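Local atomic coordinates of cytochrome c-554 (Nitrosomonas europaea, PDB entry 1FT5), a protein that carries electrons in bacterial ammonia oxidation, accepting them directly from hydroxylamine oxidoreductase and holding them on four covalently bound hemes. Residues Ala1-Lys9 and Asp66-Tyr74; Ala30-Val38 and Pro50-Val61. All coordinates share one frame; numbering follows the deposited sequence.

Interaction 1: Ala1-Lys9 and Asp66-Tyr74; sequences ADAPFEGRK and DGFGQKGGY. With PO4 (phosphate ion), chain C.
Two consecutive type II beta turns, Gly67 to Gln70 and Gln70 to Gly73, form a glycine-rich loop in this multiheme cytochrome c, and the N-terminal arm packs against it through the ring of Phe5. Between the two segments there is one direct hydrogen bond: Phe5 N donates to Lys71 O at 2.9 Å, nearly straight. Gly72 CA makes a CA-H...O contact with Phe5 O. With CG anti to the carbonyl carbon (chi1 -79°), the Phe5 ring is swung over the first turn. There Gly67 CA sits 3.6 Å from the ring centroid and 12° off the ring normal, a CH-pi contact over one face. A side chain at Gly67 would run into the ring, and its positive phi also favours glycine. At the ring edge, near its plane, stand Lys71 O and Gln70 NE2, the latter 3.5 Å from Phe5 CE2, with amide and ring planes 79° apart. Replacing Phe5 by alanine removes the ring, which would probably open a gap over Gly67 CA and leave the Gln70 side chain without the edge it meets. Nearer the N terminus, Lys71 runs alongside the arm, its CE reaching 3.2 Å from Asp2 O, while the charged ends of Lys71 and Asp2 stay apart. Towards the heme-binding helix 88-92, where Glu89 also touches Phe5, Asp66 OD2 bonds to Ser90 OG and Gly87 N. Its other oxygen is linked to Arg8 through water: the water lies 2.7 Å from Asp66 OD1 and the same from Arg8 NH1, which also bonds Pro81 O. The NE and NH2 edge of the guanidinium grips a phosphate, probably from the crystallisation liquor, by two bonds: Arg8 NE to O3 and Arg8 NH2 to O1, each 2.9 Å.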
loop_
_atom_site.group_PDB
_atom_site.type_symbol
_atom_site.label_atom_id
_atom_site.label_comp_id
_atom_site.label_asym_id
_atom_site.label_seq_id
_atom_site.Cartn_x
_atom_site.Cartn_y
_atom_site.Cartn_z
ATOM N N ALA A 1 -0.592 -21.091 0.396
ATOM C CA ALA A 1 -1.221 -20.559 1.646
ATOM C C ALA A 1 -0.785 -19.115 1.898
ATOM O O ALA A 1 0.031 -18.850 2.782
ATOM C CB ALA A 1 -0.843 -21.439 2.859
ATOM N N ASP A 2 -1.313 -18.189 1.105
ATOM C CA ASP A 2 -0.997 -16.781 1.297
ATOM C C ASP A 2 -1.623 -16.406 2.631
ATOM O O ASP A 2 -2.390 -17.196 3.230
ATOM C CB ASP A 2 -1.620 -15.932 0.180
ATOM C CG ASP A 2 -0.660 -14.882 -0.353
ATOM O OD1 ASP A 2 -0.520 -13.818 0.305
ATOM O OD2 ASP A 2 -0.046 -15.129 -1.423
ATOM N N ALA A 3 -1.303 -15.199 3.095
ATOM C CA ALA A 3 -1.817 -14.701 4.349
ATOM C C ALA A 3 -3.024 -13.790 4.246
ATOM O O ALA A 3 -3.195 -13.060 3.247
ATOM C CB ALA A 3 -0.692 -13.923 5.087
ATOM N N PRO A 4 -3.876 -13.814 5.264
ATOM C CA PRO A 4 -5.036 -12.941 5.268
ATOM C C PRO A 4 -4.662 -11.490 5.580
ATOM O O PRO A 4 -3.712 -11.203 6.292
ATOM C CB PRO A 4 -5.916 -13.476 6.379
ATOM C CG PRO A 4 -5.280 -14.799 6.797
ATOM C CD PRO A 4 -3.862 -14.725 6.430
ATOM N N PHE A 5 -5.429 -10.575 5.064
ATOM C CA PHE A 5 -5.297 -9.170 5.425
ATOM C C PHE A 5 -5.966 -8.962 6.783
ATOM O O PHE A 5 -6.905 -9.727 7.157
ATOM C CB PHE A 5 -6.096 -8.309 4.465
ATOM C CG PHE A 5 -5.406 -8.088 3.155
ATOM C CD1 PHE A 5 -4.677 -6.898 2.951
ATOM C CD2 PHE A 5 -5.439 -9.049 2.156
ATOM C CE1 PHE A 5 -3.967 -6.709 1.709
ATOM C CE2 PHE A 5 -4.752 -8.866 0.962
ATOM C CZ PHE A 5 -4.014 -7.711 0.739
ATOM N N GLU A 6 -5.562 -7.919 7.508
ATOM C CA GLU A 6 -6.236 -7.587 8.753
ATOM C C GLU A 6 -6.554 -6.097 8.913
ATOM O O GLU A 6 -7.365 -5.725 9.770
ATOM C CB GLU A 6 -5.445 -7.989 9.987
ATOM C CG GLU A 6 -5.480 -9.393 10.378
ATOM C CD GLU A 6 -4.665 -9.558 11.657
ATOM O OE1 GLU A 6 -5.250 -10.024 12.659
ATOM O OE2 GLU A 6 -3.455 -9.165 11.642
ATOM N N GLY A 7 -5.929 -5.229 8.117
ATOM C CA GLY A 7 -6.199 -3.820 8.329
ATOM C C GLY A 7 -4.984 -3.077 8.834
ATOM O O GLY A 7 -4.031 -3.696 9.257
ATOM N N ARG A 8 -5.097 -1.757 8.888
ATOM C CA ARG A 8 -3.917 -0.946 9.237
ATOM C C ARG A 8 -3.641 -0.749 10.698
ATOM O O ARG A 8 -2.531 -0.362 11.052
ATOM C CB ARG A 8 -4.058 0.493 8.700
ATOM C CG ARG A 8 -4.458 0.661 7.275
ATOM C CD ARG A 8 -4.463 2.166 6.958
ATOM N NE ARG A 8 -5.324 2.998 7.795
ATOM C CZ ARG A 8 -6.641 3.161 7.568
ATOM N NH1 ARG A 8 -7.256 2.528 6.524
ATOM N NH2 ARG A 8 -7.342 4.004 8.294
ATOM N N LYS A 9 -4.634 -1.013 11.527
ATOM C CA LYS A 9 -4.529 -0.642 12.944
ATOM C C LYS A 9 -3.286 -1.091 13.650
ATOM O O LYS A 9 -2.573 -0.250 14.209
ATOM C CB LYS A 9 -5.732 -1.173 13.712
ATOM C CG LYS A 9 -5.650 -0.898 15.242
ATOM C CD LYS A 9 -6.473 -1.944 16.028
ATOM C CE LYS A 9 -7.929 -1.533 16.085
ATOM N NZ LYS A 9 -8.783 -2.411 17.001
ATOM N N ASP A 66 -7.875 -1.789 0.822
ATOM C CA ASP A 66 -6.963 -2.922 0.997
ATOM C C ASP A 66 -7.597 -4.326 0.802
ATOM O O ASP A 66 -8.646 -4.601 1.405
ATOM C CB ASP A 66 -6.488 -2.962 2.482
ATOM C CG ASP A 66 -5.509 -1.889 2.841
ATOM O OD1 ASP A 66 -5.525 -1.491 4.046
ATOM O OD2 ASP A 66 -4.729 -1.460 1.977
ATOM N N GLY A 67 -6.947 -5.176 -0.008
ATOM C CA GLY A 67 -7.315 -6.571 -0.093
ATOM C C GLY A 67 -8.688 -6.893 -0.675
ATOM O O GLY A 67 -9.312 -7.897 -0.308
ATOM N N PHE A 68 -9.143 -6.104 -1.615
ATOM C CA PHE A 68 -10.486 -6.421 -2.153
ATOM C C PHE A 68 -10.438 -7.783 -2.868
ATOM O O PHE A 68 -9.501 -8.062 -3.630
ATOM C CB PHE A 68 -10.880 -5.347 -3.180
ATOM C CG PHE A 68 -12.298 -5.464 -3.657
ATOM C CD1 PHE A 68 -13.362 -5.381 -2.795
ATOM C CD2 PHE A 68 -12.557 -5.642 -5.029
ATOM C CE1 PHE A 68 -14.676 -5.455 -3.232
ATOM C CE2 PHE A 68 -13.896 -5.713 -5.481
ATOM C CZ PHE A 68 -14.931 -5.616 -4.617
ATOM N N GLY A 69 -11.446 -8.621 -2.583
ATOM C CA GLY A 69 -11.495 -9.960 -3.185
ATOM C C GLY A 69 -10.484 -10.959 -2.605
ATOM O O GLY A 69 -10.350 -12.089 -3.100
ATOM N N GLN A 70 -9.786 -10.564 -1.539
ATOM C CA GLN A 70 -8.767 -11.399 -0.936
ATOM C C GLN A 70 -9.172 -11.747 0.492
ATOM O O GLN A 70 -9.970 -11.051 1.084
ATOM C CB GLN A 70 -7.441 -10.664 -0.930
ATOM C CG GLN A 70 -7.035 -10.253 -2.354
ATOM C CD GLN A 70 -5.592 -9.781 -2.400
ATOM O OE1 GLN A 70 -5.330 -8.644 -2.744
ATOM N NE2 GLN A 70 -4.648 -10.664 -2.031
ATOM N N LYS A 71 -8.628 -12.856 0.984
ATOM C CA LYS A 71 -9.030 -13.244 2.343
ATOM C C LYS A 71 -8.636 -12.177 3.387
ATOM O O LYS A 71 -7.519 -11.594 3.365
ATOM C CB LYS A 71 -8.453 -14.616 2.695
ATOM C CG LYS A 71 -7.012 -14.658 2.552
ATOM C CD LYS A 71 -6.441 -16.082 2.244
ATOM C CE LYS A 71 -4.994 -15.974 1.859
ATOM N NZ LYS A 71 -4.887 -15.962 0.370
ATOM N N GLY A 72 -9.634 -11.845 4.187
ATOM C CA GLY A 72 -9.527 -10.836 5.255
ATOM C C GLY A 72 -9.630 -9.418 4.774
ATOM O O GLY A 72 -9.658 -8.479 5.584
ATOM N N GLY A 73 -9.723 -9.256 3.445
ATOM C CA GLY A 73 -9.773 -7.906 2.896
ATOM C C GLY A 73 -11.108 -7.200 2.888
ATOM O O GLY A 73 -12.132 -7.690 3.388
ATOM N N TYR A 74 -11.101 -5.962 2.382
ATOM C CA TYR A 74 -12.267 -5.145 2.291
ATOM C C TYR A 74 -13.421 -5.794 1.524
ATOM O O TYR A 74 -13.192 -6.449 0.459
ATOM C CB TYR A 74 -11.893 -3.866 1.493
ATOM C CG TYR A 74 -12.936 -2.794 1.503
ATOM C CD1 TYR A 74 -12.860 -1.765 2.432
ATOM C CD2 TYR A 74 -13.960 -2.770 0.533
ATOM C CE1 TYR A 74 -13.740 -0.726 2.412
ATOM C CE2 TYR A 74 -14.854 -1.795 0.463
ATOM C CZ TYR A 74 -14.767 -0.732 1.397
ATOM O OH TYR A 74 -15.664 0.323 1.354
HETATM P P PO4 C . -4.369 4.714 10.913
HETATM O O1 PO4 C . -5.656 5.296 10.298
HETATM O O2 PO4 C . -4.767 3.869 12.166
HETATM O O3 PO4 C . -3.596 3.821 9.915
HETATM O O4 PO4 C . -3.430 5.883 11.302
HETATM O O HOH W 1 -6.364 1.036 4.404
#

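Interaction 2: Ala30-Val38 and Pro50-Val61; sequences AMESLKPNV and PAKDYTQDKDCV. With HEM (protoporphyrin IX containing Fe), chain F; PO4 (phosphate ion), chain D.
Heme #2 is attached through Cys60 of a multiheme c-type cytochrome, and the loops 30-38 and 50-61 fit together beside it around one apolar bump, Leu34. Leu34 buries more surface in the contact than any other residue here. Its two methyls divide the work. CD1 enters a hollow bounded by Tyr54 O and Val61, with Leu34 CD1 4.0 Å from Val61 CG1. CD2 touches both Cys60 CB and the porphyrin, Leu34 CD2 lying 3.5 Å from heme C1B. CG anti to the carbonyl carbon (chi1 -57°), with chi2 at -169°, sends one methyl to Val61 and the other to the heme. Behind Leu34, Met31 folds at chi2 and chi3, bringing SD 3.8 Å from Thr55 CB, the two side chains crossing at about a right angle; Thr55 CG2 also meets Lys35 CG. Tyr54 forms the wall facing the heme: methyl CMB rests on one ring face, 3.4 Å from Tyr54 CG, and Lys52 CG covers the opposite face. The phenol OH is bonded beyond the contact, to Asp49 N. Pro36 is a second bump, its CG and CD lying beside Asp53 CA and CB, and its CB 3.2 Å from Ala51 O. Two backbone hydrogen bonds set the register: Tyr54 N to Leu34 O, 2.8 Å, and Asn37 N to Pro50 O, 2.7 Å. Asp53 OD1 accepts from Thr55 N, making an Asx turn, and from Thr55 OG1 on its syn side; the second bond probably holds the threonine's rotation, with CG2 towards Lys35. Next to Leu34 CD2, Cys60 is joined to the heme, the thioether bond from Cys60 SG to heme CAB measuring 1.8 Å.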
loop_
_atom_site.group_PDB
_atom_site.type_symbol
_atom_site.label_atom_id
_atom_site.label_comp_id
_atom_site.label_asym_id
_atom_site.label_seq_id
_atom_site.Cartn_x
_atom_site.Cartn_y
_atom_site.Cartn_z
ATOM N N ALA A 30 -7.946 7.556 -0.796
ATOM C CA ALA A 30 -8.513 6.963 -2.022
ATOM C C ALA A 30 -9.985 6.760 -2.055
ATOM O O ALA A 30 -10.591 6.857 -3.161
ATOM C CB ALA A 30 -7.833 5.652 -2.336
ATOM N N MET A 31 -10.591 6.446 -0.915
ATOM C CA MET A 31 -12.043 6.256 -0.975
ATOM C C MET A 31 -12.748 7.592 -1.119
ATOM O O MET A 31 -13.888 7.648 -1.595
ATOM C CB MET A 31 -12.487 5.507 0.293
ATOM C CG MET A 31 -14.002 5.285 0.461
ATOM S SD MET A 31 -14.705 4.305 -0.919
ATOM C CE MET A 31 -14.079 2.718 -0.596
ATOM N N GLU A 32 -12.108 8.692 -0.716
ATOM C CA GLU A 32 -12.785 9.985 -0.845
ATOM C C GLU A 32 -13.046 10.324 -2.334
ATOM O O GLU A 32 -14.069 10.958 -2.697
ATOM C CB GLU A 32 -11.928 11.107 -0.252
ATOM C CG GLU A 32 -11.633 10.935 1.210
ATOM C CD GLU A 32 -12.855 10.963 2.121
ATOM O OE1 GLU A 32 -12.880 10.215 3.121
ATOM O OE2 GLU A 32 -13.784 11.752 1.875
ATOM N N SER A 33 -12.165 9.837 -3.190
ATOM C CA SER A 33 -12.259 10.064 -4.623
ATOM C C SER A 33 -13.471 9.397 -5.220
ATOM O O SER A 33 -13.907 9.815 -6.284
ATOM C CB SER A 33 -11.028 9.566 -5.341
ATOM O OG SER A 33 -9.905 10.371 -4.982
ATOM N N LEU A 34 -13.955 8.352 -4.562
ATOM C CA LEU A 34 -15.126 7.615 -5.079
ATOM C C LEU A 34 -16.433 8.277 -4.669
ATOM O O LEU A 34 -17.509 7.820 -5.080
ATOM C CB LEU A 34 -15.105 6.137 -4.619
ATOM C CG LEU A 34 -13.836 5.346 -5.009
ATOM C CD1 LEU A 34 -14.032 3.875 -4.764
ATOM C CD2 LEU A 34 -13.510 5.554 -6.515
ATOM N N LYS A 35 -16.353 9.331 -3.837
ATOM C CA LYS A 35 -17.569 10.008 -3.361
ATOM C C LYS A 35 -18.081 10.977 -4.363
ATOM O O LYS A 35 -17.370 11.524 -5.147
ATOM C CB LYS A 35 -17.256 10.751 -2.032
ATOM C CG LYS A 35 -17.012 9.794 -0.900
ATOM C CD LYS A 35 -16.627 10.571 0.370
ATOM C CE LYS A 35 -16.242 9.648 1.463
ATOM N NZ LYS A 35 -16.092 10.490 2.720
ATOM N N PRO A 36 -19.419 11.208 -4.328
ATOM C CA PRO A 36 -20.013 12.143 -5.266
ATOM C C PRO A 36 -19.440 13.543 -5.164
ATOM O O PRO A 36 -19.204 14.040 -4.049
ATOM C CB PRO A 36 -21.512 12.147 -4.891
ATOM C CG PRO A 36 -21.694 11.196 -3.768
ATOM C CD PRO A 36 -20.361 10.608 -3.370
ATOM N N ASN A 37 -19.229 14.180 -6.295
ATOM C CA ASN A 37 -18.752 15.545 -6.329
ATOM C C ASN A 37 -17.321 15.807 -5.864
ATOM O O ASN A 37 -16.940 16.950 -5.672
ATOM C CB ASN A 37 -19.770 16.400 -5.562
ATOM C CG ASN A 37 -21.160 16.297 -6.175
ATOM O OD1 ASN A 37 -21.364 16.690 -7.316
ATOM N ND2 ASN A 37 -22.096 15.740 -5.439
ATOM N N VAL A 38 -16.540 14.739 -5.685
ATOM C CA VAL A 38 -15.131 14.887 -5.359
ATOM C C VAL A 38 -14.327 14.614 -6.673
ATOM O O VAL A 38 -14.648 13.676 -7.428
ATOM C CB VAL A 38 -14.722 13.868 -4.267
ATOM C CG1 VAL A 38 -13.182 13.929 -4.047
ATOM C CG2 VAL A 38 -15.493 14.181 -2.993
ATOM N N PRO A 50 -19.464 12.821 -12.440
ATOM C CA PRO A 50 -18.963 13.567 -11.271
ATOM C C PRO A 50 -19.856 13.568 -10.055
ATOM O O PRO A 50 -19.412 13.878 -8.922
ATOM C CB PRO A 50 -18.768 14.993 -11.801
ATOM C CG PRO A 50 -19.817 15.120 -12.975
ATOM C CD PRO A 50 -19.776 13.696 -13.598
ATOM N N ALA A 51 -21.139 13.278 -10.261
ATOM C CA ALA A 51 -22.071 13.295 -9.170
ATOM C C ALA A 51 -22.456 11.946 -8.636
ATOM O O ALA A 51 -23.182 11.852 -7.646
ATOM C CB ALA A 51 -23.376 14.115 -9.597
ATOM N N LYS A 52 -21.940 10.881 -9.258
ATOM C CA LYS A 52 -22.302 9.536 -8.843
ATOM C C LYS A 52 -21.559 9.073 -7.574
ATOM O O LYS A 52 -20.379 9.392 -7.390
ATOM C CB LYS A 52 -22.000 8.537 -10.004
ATOM C CG LYS A 52 -22.186 7.057 -9.644
ATOM C CD LYS A 52 -22.265 6.207 -10.923
ATOM C CE LYS A 52 -22.178 4.703 -10.631
ATOM N NZ LYS A 52 -22.241 3.976 -11.958
ATOM N N ASP A 53 -22.239 8.260 -6.772
ATOM C CA ASP A 53 -21.588 7.689 -5.602
ATOM C C ASP A 53 -20.977 6.353 -6.045
ATOM O O ASP A 53 -21.698 5.381 -6.276
ATOM C CB ASP A 53 -22.618 7.444 -4.512
ATOM C CG ASP A 53 -22.029 6.790 -3.270
ATOM O OD1 ASP A 53 -20.801 6.557 -3.201
ATOM O OD2 ASP A 53 -22.830 6.484 -2.364
ATOM N N TYR A 54 -19.625 6.308 -6.164
ATOM C CA TYR A 54 -18.915 5.067 -6.592
ATOM C C TYR A 54 -18.348 4.326 -5.366
ATOM O O TYR A 54 -17.627 3.344 -5.573
ATOM C CB TYR A 54 -17.717 5.427 -7.507
ATOM C CG TYR A 54 -18.158 5.913 -8.905
ATOM C CD1 TYR A 54 -18.153 7.273 -9.202
ATOM C CD2 TYR A 54 -18.500 4.998 -9.915
ATOM C CE1 TYR A 54 -18.462 7.758 -10.503
ATOM C CE2 TYR A 54 -18.788 5.474 -11.188
ATOM C CZ TYR A 54 -18.753 6.819 -11.460
ATOM O OH TYR A 54 -19.006 7.245 -12.747
ATOM N N THR A 55 -18.736 4.715 -4.146
ATOM C CA THR A 55 -18.110 4.077 -2.977
ATOM C C THR A 55 -18.506 2.634 -2.722
ATOM O O THR A 55 -17.871 1.961 -1.927
ATOM C CB THR A 55 -18.374 4.869 -1.651
ATOM O OG1 THR A 55 -19.774 4.836 -1.421
ATOM C CG2 THR A 55 -17.928 6.285 -1.704
ATOM N N GLN A 56 -19.577 2.156 -3.378
ATOM C CA GLN A 56 -20.004 0.767 -3.221
ATOM C C GLN A 56 -20.018 0.081 -4.595
ATOM O O GLN A 56 -20.690 -0.934 -4.773
ATOM C CB GLN A 56 -21.418 0.700 -2.589
ATOM C CG GLN A 56 -21.466 1.467 -1.224
ATOM C CD GLN A 56 -22.782 1.281 -0.511
ATOM O OE1 GLN A 56 -23.828 1.812 -0.926
ATOM N NE2 GLN A 56 -22.747 0.519 0.538
ATOM N N ASP A 57 -19.246 0.631 -5.554
ATOM C CA ASP A 57 -19.230 0.093 -6.908
ATOM C C ASP A 57 -18.062 -0.888 -7.042
ATOM O O ASP A 57 -16.893 -0.515 -6.876
ATOM C CB ASP A 57 -19.108 1.264 -7.873
ATOM C CG ASP A 57 -19.334 0.854 -9.363
ATOM O OD1 ASP A 57 -19.113 -0.324 -9.694
ATOM O OD2 ASP A 57 -19.752 1.732 -10.161
ATOM N N LYS A 58 -18.382 -2.148 -7.306
ATOM C CA LYS A 58 -17.340 -3.147 -7.465
ATOM C C LYS A 58 -16.427 -2.906 -8.670
ATOM O O LYS A 58 -15.403 -3.575 -8.772
ATOM C CB LYS A 58 -17.968 -4.553 -7.540
ATOM C CG LYS A 58 -18.745 -4.714 -8.849
ATOM C CD LYS A 58 -19.522 -6.034 -8.886
ATOM C CE LYS A 58 -20.048 -6.313 -10.313
ATOM N NZ LYS A 58 -21.038 -7.443 -10.331
ATOM N N ASP A 59 -16.815 -2.007 -9.599
ATOM C CA ASP A 59 -15.926 -1.658 -10.723
ATOM C C ASP A 59 -14.909 -0.590 -10.262
ATOM O O ASP A 59 -14.050 -0.200 -11.064
ATOM C CB ASP A 59 -16.687 -0.996 -11.899
ATOM C CG ASP A 59 -17.675 -1.921 -12.555
ATOM O OD1 ASP A 59 -17.462 -3.121 -12.447
ATOM O OD2 ASP A 59 -18.633 -1.405 -13.193
ATOM N N CYS A 60 -14.957 -0.153 -8.963
ATOM C CA CYS A 60 -14.049 0.934 -8.526
ATOM C C CYS A 60 -13.340 0.676 -7.217
ATOM O O CYS A 60 -12.118 0.949 -7.093
ATOM C CB CYS A 60 -14.782 2.255 -8.301
ATOM S SG CYS A 60 -15.882 2.751 -9.660
ATOM N N VAL A 61 -14.049 0.079 -6.283
ATOM C CA VAL A 61 -13.423 -0.001 -4.954
ATOM C C VAL A 61 -12.164 -0.818 -4.826
ATOM O O VAL A 61 -11.326 -0.517 -3.963
ATOM C CB VAL A 61 -14.408 -0.508 -3.850
ATOM C CG1 VAL A 61 -15.671 0.382 -3.716
ATOM C CG2 VAL A 61 -14.772 -1.904 -4.133
HETATM C CHA HEM F . -7.224 7.458 -9.308
HETATM C CHB HEM F . -12.058 7.207 -9.457
HETATM C CHC HEM F . -11.742 2.443 -10.570
HETATM C CHD HEM F . -6.885 2.696 -9.993
HETATM C C1A HEM F . -8.594 7.822 -9.217
HETATM C C2A HEM F . -9.066 9.152 -9.085
HETATM C C3A HEM F . -10.452 9.084 -9.102
HETATM C C4A HEM F . -10.750 7.678 -9.265
HETATM C CMA HEM F . -11.488 10.225 -9.040
HETATM C CAA HEM F . -8.193 10.368 -8.982
HETATM C CBA HEM F . -7.729 10.869 -10.349
HETATM C CGA HEM F . -7.006 12.208 -10.254
HETATM O O1A HEM F . -6.952 12.811 -9.159
HETATM O O2A HEM F . -6.447 12.632 -11.282
HETATM C C1B HEM F . -12.384 5.872 -9.777
HETATM C C2B HEM F . -13.713 5.407 -10.124
HETATM C C3B HEM F . -13.606 4.119 -10.488
HETATM C C4B HEM F . -12.227 3.732 -10.332
HETATM C CMB HEM F . -14.989 6.205 -10.020
HETATM C CAB HEM F . -14.705 3.153 -10.958
HETATM C CBB HEM F . -15.484 3.696 -12.180
HETATM C C1C HEM F . -10.371 2.082 -10.436
HETATM C C2C HEM F . -9.868 0.741 -10.637
HETATM C C3C HEM F . -8.497 0.798 -10.434
HETATM C C4C HEM F . -8.208 2.190 -10.147
HETATM C CMC HEM F . -10.688 -0.502 -10.955
HETATM C CAC HEM F . -7.472 -0.298 -10.425
HETATM C CBC HEM F . -7.557 -1.421 -11.461
HETATM C C1D HEM F . -6.562 4.030 -9.780
HETATM C C2D HEM F . -5.228 4.521 -9.761
HETATM C C3D HEM F . -5.319 5.886 -9.596
HETATM C C4D HEM F . -6.720 6.192 -9.492
HETATM C CMD HEM F . -3.974 3.656 -9.924
HETATM C CAD HEM F . -4.149 6.850 -9.550
HETATM C CBD HEM F . -3.805 7.514 -10.897
HETATM C CGD HEM F . -2.607 8.434 -10.775
HETATM O O1D HEM F . -2.765 9.517 -10.211
HETATM O O2D HEM F . -1.562 8.082 -11.248
HETATM N NA HEM F . -9.632 6.877 -9.276
HETATM N NB HEM F . -11.456 4.843 -9.907
HETATM N NC HEM F . -9.353 2.954 -10.065
HETATM N ND HEM F . -7.474 5.015 -9.598
HETATM FE FE HEM F . -9.488 4.851 -9.418
HETATM P P PO4 D . -15.251 6.942 4.190
HETATM O O1 PO4 D . -16.093 5.692 3.787
HETATM O O2 PO4 D . -14.296 6.551 5.341
HETATM O O3 PO4 D . -14.439 7.435 2.972
HETATM O O4 PO4 D . -16.194 8.097 4.697
HETATM O O HOH W 2 -24.426 14.348 -5.873
#

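In the fold
From the N terminus, the chain first lays down the arm 1-9, whose partner, 66-74, follows 56 residues later. Between them it passes through helices 9-14 and 16-22 to 30-38, makes helix 40-45, and returns as 50-61, so interaction 2 closes a short loop of 11 intervening residues within the longer loop closed by interaction 1. The centres lie 21 Å apart, yet the two meet: Tyr74 OH is 3.5 Å from Met31 CE, and Phe68 CE1 is 3.7 Å from Val61 CG2. Interaction 1 ties the N terminus to the approach to helix 88-92 and heme #3; interaction 2 brings together the loops flanking helix 40-45 beside heme #2.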